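Outer surface protein (Bacillus cereus ATCC 14579, PDB 1X7F) is of unknown function but probably acts as a 6-phospho-N-acetylmuramidase, cleaving phosphorylated muramic-acid glycosides released during cell-wall turnover. Local coordinates at residues M88-D93 with A117-D123; T222-H226 with K236-A240. All blocks are in the same frame, centred on the assembly; numbering follows the deposited sequence.

Contact 1: residues M88-D93 with A117-D123; sequences MEVILD and ADGIRLD
I91 lays its CD1 methyl over the bare backbone of G119, 3.7 Å from the CA of that glycine. CG1 lies beside the backbone N of I91 (chi1 -55°), and a second bend at CG1 (chi2 -58°) turns CD1 across to the neighbouring strand. On the opposite face of the sheet, L92 reaches with CD1 to the CB of A117, at 3.9 Å, and sets its CB beside CG2 of I120; F112 and L115 of helix 110-115 pack on this face. Strands 89-94 and 119-122 are the third and fourth of eight parallel strands whose order fits a (beta/alpha)8 barrel, and helix 110-115 lies in the crossover that joins them. The ladder has regular rungs from L92 N to G119 O and from R121 N to L92 O. It starts differently: D118 curls its carboxylate back so that OD2 accepts from V90 N at 2.8 Å, nearly straight at 171° and on the anti side of the oxygen. D118 N gives a bond in return to V90 O at 2.7 Å, so a single residue grips both polar backbone atoms of V90. At the C-terminal end two acids converge on NH1 of R121. D123 OD1 takes a hydrogen bond from it at 2.8 Å, while D93 OD2 makes a longer ion pair with the same NH1, at 3.6 Å, lying in the guanidinium plane at its edge. NH2 of R121 is turned to C170 O and N172 OD1, which fixes the rotation of the group further.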
loop_
_atom_site.group_PDB
_atom_site.type_symbol
_atom_site.label_atom_id
_atom_site.label_comp_id
_atom_site.label_asym_id
_atom_site.label_seq_id
_atom_site.Cartn_x
_atom_site.Cartn_y
_atom_site.Cartn_z
ATOM N N MET A 88 9.863 15.782 4.660
ATOM C CA MET A 88 8.532 15.182 4.684
ATOM C C MET A 88 7.473 16.155 4.195
ATOM O O MET A 88 7.393 17.289 4.661
ATOM C CB MET A 88 8.178 14.680 6.084
ATOM C CG MET A 88 9.180 13.714 6.663
ATOM S SD MET A 88 8.345 12.367 7.480
ATOM C CE MET A 88 9.667 11.780 8.508
ATOM N N GLU A 89 6.669 15.695 3.246
ATOM C CA GLU A 89 5.581 16.472 2.676
ATOM C C GLU A 89 4.420 16.526 3.675
ATOM O O GLU A 89 3.920 15.495 4.089
ATOM C CB GLU A 89 5.129 15.800 1.380
ATOM C CG GLU A 89 4.172 16.607 0.516
ATOM C CD GLU A 89 3.493 15.756 -0.546
ATOM O OE1 GLU A 89 3.656 14.518 -0.507
ATOM O OE2 GLU A 89 2.797 16.319 -1.423
ATOM N N VAL A 90 3.993 17.733 4.053
ATOM C CA VAL A 90 2.965 17.895 5.092
ATOM C C VAL A 90 1.602 18.300 4.513
ATOM O O VAL A 90 1.463 19.369 3.914
ATOM C CB VAL A 90 3.425 18.885 6.209
ATOM C CG1 VAL A 90 2.307 19.144 7.215
ATOM C CG2 VAL A 90 4.669 18.361 6.926
ATOM N N ILE A 91 0.609 17.430 4.690
ATOM C CA ILE A 91 -0.771 17.744 4.311
ATOM C C ILE A 91 -1.624 17.982 5.565
ATOM O O ILE A 91 -1.743 17.100 6.424
ATOM C CB ILE A 91 -1.385 16.649 3.388
ATOM C CG1 ILE A 91 -0.516 16.410 2.134
ATOM C CG2 ILE A 91 -2.826 16.996 3.001
ATOM C CD1 ILE A 91 -0.274 17.662 1.247
ATOM N N LEU A 92 -2.185 19.191 5.661
ATOM C CA LEU A 92 -3.054 19.591 6.776
ATOM C C LEU A 92 -4.537 19.357 6.513
ATOM O O LEU A 92 -5.077 19.789 5.497
ATOM C CB LEU A 92 -2.854 21.069 7.130
ATOM C CG LEU A 92 -2.111 21.452 8.414
ATOM C CD1 LEU A 92 -1.877 22.958 8.439
ATOM C CD2 LEU A 92 -2.875 21.019 9.670
ATOM N N ASP A 93 -5.184 18.664 7.443
ATOM C CA ASP A 93 -6.641 18.613 7.487
ATOM C C ASP A 93 -7.141 19.443 8.672
ATOM O O ASP A 93 -6.958 19.072 9.836
ATOM C CB ASP A 93 -7.145 17.172 7.578
ATOM C CG ASP A 93 -8.564 17.018 7.070
ATOM O OD1 ASP A 93 -9.321 18.020 7.080
ATOM O OD2 ASP A 93 -9.007 15.927 6.641
ATOM N N ALA A 117 2.955 24.017 5.922
ATOM C CA ALA A 117 2.234 22.929 5.281
ATOM C C ALA A 117 2.445 22.980 3.773
ATOM O O ALA A 117 2.626 24.055 3.194
ATOM C CB ALA A 117 0.762 23.014 5.612
ATOM N N ASP A 118 2.425 21.809 3.148
ATOM C CA ASP A 118 2.662 21.673 1.712
ATOM C C ASP A 118 1.353 21.623 0.941
ATOM O O ASP A 118 1.327 21.826 -0.278
ATOM C CB ASP A 118 3.496 20.417 1.442
ATOM C CG ASP A 118 4.912 20.538 1.974
ATOM O OD1 ASP A 118 5.724 21.224 1.324
ATOM O OD2 ASP A 118 5.303 19.998 3.030
ATOM N N GLY A 119 0.272 21.349 1.671
ATOM C CA GLY A 119 -1.059 21.237 1.096
ATOM C C GLY A 119 -2.146 21.116 2.142
ATOM O O GLY A 119 -1.869 20.982 3.331
ATOM N N ILE A 120 -3.389 21.181 1.681
ATOM C CA ILE A 120 -4.559 21.046 2.539
ATOM C C ILE A 120 -5.522 20.028 1.956
ATOM O O ILE A 120 -5.653 19.919 0.732
ATOM C CB ILE A 120 -5.292 22.405 2.743
ATOM C CG1 ILE A 120 -5.474 23.138 1.411
ATOM C CG2 ILE A 120 -4.573 23.263 3.783
ATOM C CD1 ILE A 120 -6.653 24.074 1.408
ATOM N N ARG A 121 -6.193 19.289 2.839
ATOM C CA ARG A 121 -7.222 18.355 2.415
ATOM C C ARG A 121 -8.595 19.006 2.408
ATOM O O ARG A 121 -8.938 19.799 3.296
ATOM C CB ARG A 121 -7.217 17.086 3.268
ATOM C CG ARG A 121 -8.029 15.945 2.650
ATOM C CD ARG A 121 -7.593 14.551 3.061
ATOM N NE ARG A 121 -8.417 13.521 2.435
ATOM C CZ ARG A 121 -9.610 13.162 2.885
ATOM N NH1 ARG A 121 -10.113 13.749 3.959
ATOM N NH2 ARG A 121 -10.302 12.218 2.271
ATOM N N LEU A 122 -9.352 18.703 1.358
ATOM C CA LEU A 122 -10.759 19.056 1.282
ATOM C C LEU A 122 -11.544 17.766 1.499
ATOM O O LEU A 122 -11.886 17.053 0.551
ATOM C CB LEU A 122 -11.103 19.713 -0.056
ATOM C CG LEU A 122 -10.433 21.050 -0.389
ATOM C CD1 LEU A 122 -10.974 21.573 -1.700
ATOM C CD2 LEU A 122 -10.616 22.083 0.718
ATOM N N ASP A 123 -11.785 17.473 2.774
ATOM C CA ASP A 123 -12.511 16.290 3.221
ATOM C C ASP A 123 -13.926 16.246 2.621
ATOM O O ASP A 123 -14.400 15.199 2.162
ATOM C CB ASP A 123 -12.564 16.306 4.753
ATOM C CG ASP A 123 -13.097 15.017 5.338
ATOM O OD1 ASP A 123 -12.796 13.939 4.782
ATOM O OD2 ASP A 123 -13.816 14.991 6.366
HETATM O O HOH W 1 7.612 20.164 4.726
HETATM O O HOH W 2 -10.432 13.095 6.715
#

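Contact 2: residues T222-H226 with K236-A240; sequences TLEEH and KHLWA
The 222-226 segment ends in a 3-10 turn, with H226 N bonded to L223 O at 3.2 Å, and faces one side of the helical turn 236-240. The backbones stand well apart: L223 CA is 9.2 Å from L238 CA, and H226 CA is 8.9 Å from H237 CA, so side chains make the contact. At its centre two imidazoles meet by their edges, with no stacking. H226 NE2 and H237 ND1 share a hydrogen bond of 2.7 Å, and the proton may sit on either nitrogen. Each of these nitrogens lies near the plane of the other ring, and the planes are turned 71° apart. H237 points across because its CG is anti to the backbone N (chi1 -174°), which carries the ring off the helix toward the turn. Helix 231-240 follows the seventh parallel strand, 201-204, of what is probably a (beta/alpha)8 barrel and leads into the eighth, 246-249, while 222-226 belongs to the long loop before the helix. The other ring nitrogen of H237, NE2, bonds the hydroxyl of Y374 and F370 meets the ring edge-to-face, tying this histidine to the C-terminal part of the chain. E225 brings OE2 to the edge of the H237 ring, 3.1 Å from CE1, where its charge could polarise the C-H. Beside the histidine pair, at the CE1 rim of H226, the contact is apolar: L238 CD2 touches H226 CE1 at 3.7 Å and meets L223 CD1 at 3.9 Å, the two leucine side chains running antiparallel as they pass. L223 CB lies over one face of the H226 ring, displaced toward its rim, while F186 of helix 183-195 touches both leucines.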
loop_
_atom_site.group_PDB
_atom_site.type_symbol
_atom_site.label_atom_id
_atom_site.label_comp_id
_atom_site.label_asym_id
_atom_site.label_seq_id
_atom_site.Cartn_x
_atom_site.Cartn_y
_atom_site.Cartn_z
ATOM N N THR A 222 -8.470 2.619 5.100
ATOM C CA THR A 222 -9.444 2.939 4.057
ATOM C C THR A 222 -10.319 1.741 3.670
ATOM O O THR A 222 -11.550 1.840 3.666
ATOM C CB THR A 222 -8.713 3.453 2.811
ATOM O OG1 THR A 222 -8.108 4.723 3.096
ATOM C CG2 THR A 222 -9.717 3.744 1.689
ATOM N N LEU A 223 -9.679 0.629 3.315
ATOM C CA LEU A 223 -10.399 -0.600 2.959
ATOM C C LEU A 223 -10.819 -1.308 4.231
ATOM O O LEU A 223 -9.996 -1.494 5.148
ATOM C CB LEU A 223 -9.511 -1.545 2.124
ATOM C CG LEU A 223 -9.466 -1.278 0.618
ATOM C CD1 LEU A 223 -8.183 -1.857 -0.019
ATOM C CD2 LEU A 223 -10.735 -1.786 -0.109
ATOM N N GLU A 224 -12.076 -1.729 4.289
ATOM C CA GLU A 224 -12.531 -2.471 5.463
ATOM C C GLU A 224 -11.724 -3.752 5.658
ATOM O O GLU A 224 -11.389 -4.103 6.792
ATOM C CB GLU A 224 -14.045 -2.773 5.405
ATOM C CG GLU A 224 -14.591 -3.435 6.665
ATOM C CD GLU A 224 -14.263 -2.648 7.928
ATOM O OE1 GLU A 224 -14.242 -1.400 7.865
ATOM O OE2 GLU A 224 -14.043 -3.267 9.001
ATOM N N GLU A 225 -11.378 -4.418 4.556
ATOM C CA GLU A 225 -10.717 -5.738 4.615
ATOM C C GLU A 225 -9.320 -5.681 5.228
ATOM O O GLU A 225 -8.749 -6.719 5.595
ATOM C CB GLU A 225 -10.671 -6.392 3.223
ATOM C CG GLU A 225 -9.852 -5.600 2.196
ATOM C CD GLU A 225 -10.186 -6.012 0.778
ATOM O OE1 GLU A 225 -11.312 -5.703 0.303
ATOM O OE2 GLU A 225 -9.323 -6.643 0.135
ATOM N N HIS A 226 -8.784 -4.467 5.355
ATOM C CA HIS A 226 -7.454 -4.244 5.899
ATOM C C HIS A 226 -7.435 -4.097 7.419
ATOM O O HIS A 226 -6.362 -4.142 8.021
ATOM C CB HIS A 226 -6.833 -2.994 5.273
ATOM C CG HIS A 226 -6.332 -3.193 3.878
ATOM N ND1 HIS A 226 -5.805 -2.161 3.128
ATOM C CD2 HIS A 226 -6.252 -4.302 3.103
ATOM C CE1 HIS A 226 -5.428 -2.623 1.951
ATOM N NE2 HIS A 226 -5.685 -3.922 1.910
ATOM N N LYS A 236 1.352 -3.671 0.888
ATOM C CA LYS A 236 1.534 -4.525 -0.280
ATOM C C LYS A 236 0.276 -4.501 -1.137
ATOM O O LYS A 236 0.341 -4.314 -2.346
ATOM C CB LYS A 236 1.838 -5.982 0.132
ATOM C CG LYS A 236 3.279 -6.269 0.576
ATOM C CD LYS A 236 3.432 -7.770 0.953
ATOM C CE LYS A 236 4.807 -8.068 1.508
ATOM N NZ LYS A 236 5.149 -9.514 1.454
ATOM N N HIS A 237 -0.878 -4.686 -0.504
ATOM C CA HIS A 237 -2.120 -4.732 -1.242
ATOM C C HIS A 237 -2.408 -3.423 -1.996
ATOM O O HIS A 237 -2.634 -3.449 -3.210
ATOM C CB HIS A 237 -3.270 -5.135 -0.325
ATOM C CG HIS A 237 -4.564 -5.348 -1.044
ATOM N ND1 HIS A 237 -5.779 -5.353 -0.398
ATOM C CD2 HIS A 237 -4.832 -5.565 -2.352
ATOM C CE1 HIS A 237 -6.742 -5.565 -1.274
ATOM N NE2 HIS A 237 -6.193 -5.695 -2.467
ATOM N N LEU A 238 -2.373 -2.298 -1.292
ATOM C CA LEU A 238 -2.595 -0.978 -1.911
ATOM C C LEU A 238 -1.710 -0.703 -3.143
ATOM O O LEU A 238 -2.202 -0.238 -4.178
ATOM C CB LEU A 238 -2.437 0.139 -0.870
ATOM C CG LEU A 238 -3.469 0.176 0.268
ATOM C CD1 LEU A 238 -3.198 1.335 1.201
ATOM C CD2 LEU A 238 -4.879 0.261 -0.278
ATOM N N TRP A 239 -0.422 -1.000 -3.029
ATOM C CA TRP A 239 0.508 -0.831 -4.135
ATOM C C TRP A 239 0.278 -1.839 -5.251
ATOM O O TRP A 239 0.457 -1.500 -6.419
ATOM C CB TRP A 239 1.974 -0.879 -3.670
ATOM C CG TRP A 239 2.447 0.364 -2.941
ATOM C CD1 TRP A 239 2.157 1.668 -3.252
ATOM C CD2 TRP A 239 3.348 0.415 -1.821
ATOM N NE1 TRP A 239 2.789 2.518 -2.375
ATOM C CE2 TRP A 239 3.531 1.778 -1.489
ATOM C CE3 TRP A 239 4.018 -0.558 -1.056
ATOM C CZ2 TRP A 239 4.338 2.193 -0.421
ATOM C CZ3 TRP A 239 4.823 -0.142 0.003
ATOM C CH2 TRP A 239 4.955 1.221 0.320
ATOM N N ALA A 240 -0.121 -3.064 -4.905
ATOM C CA ALA A 240 -0.396 -4.095 -5.929
ATOM C C ALA A 240 -1.618 -3.800 -6.811
ATOM O O ALA A 240 -1.719 -4.339 -7.902
ATOM C CB ALA A 240 -0.509 -5.509 -5.298
#

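Both contacts are buried and belong to the same probable barrel, yet they hold different elements. Contact 1 joins two neighbouring strands of the parallel sheet, so backbone hydrogen bonds carry it and charged side chains sit at both ends, with the D93-R121-D123 network at the C-terminal one. Contact 2 joins a loop to a helix outside that sheet, without any backbone bond between its segments; a histidine pair and leucines do the work. Contact 2 is the more central in the chain, and its helix reaches residues of the C-terminal part. Their centres are 22 Å apart and they do not touch, but N172 borders both: its side chain bonds R121, its carbonyl T222.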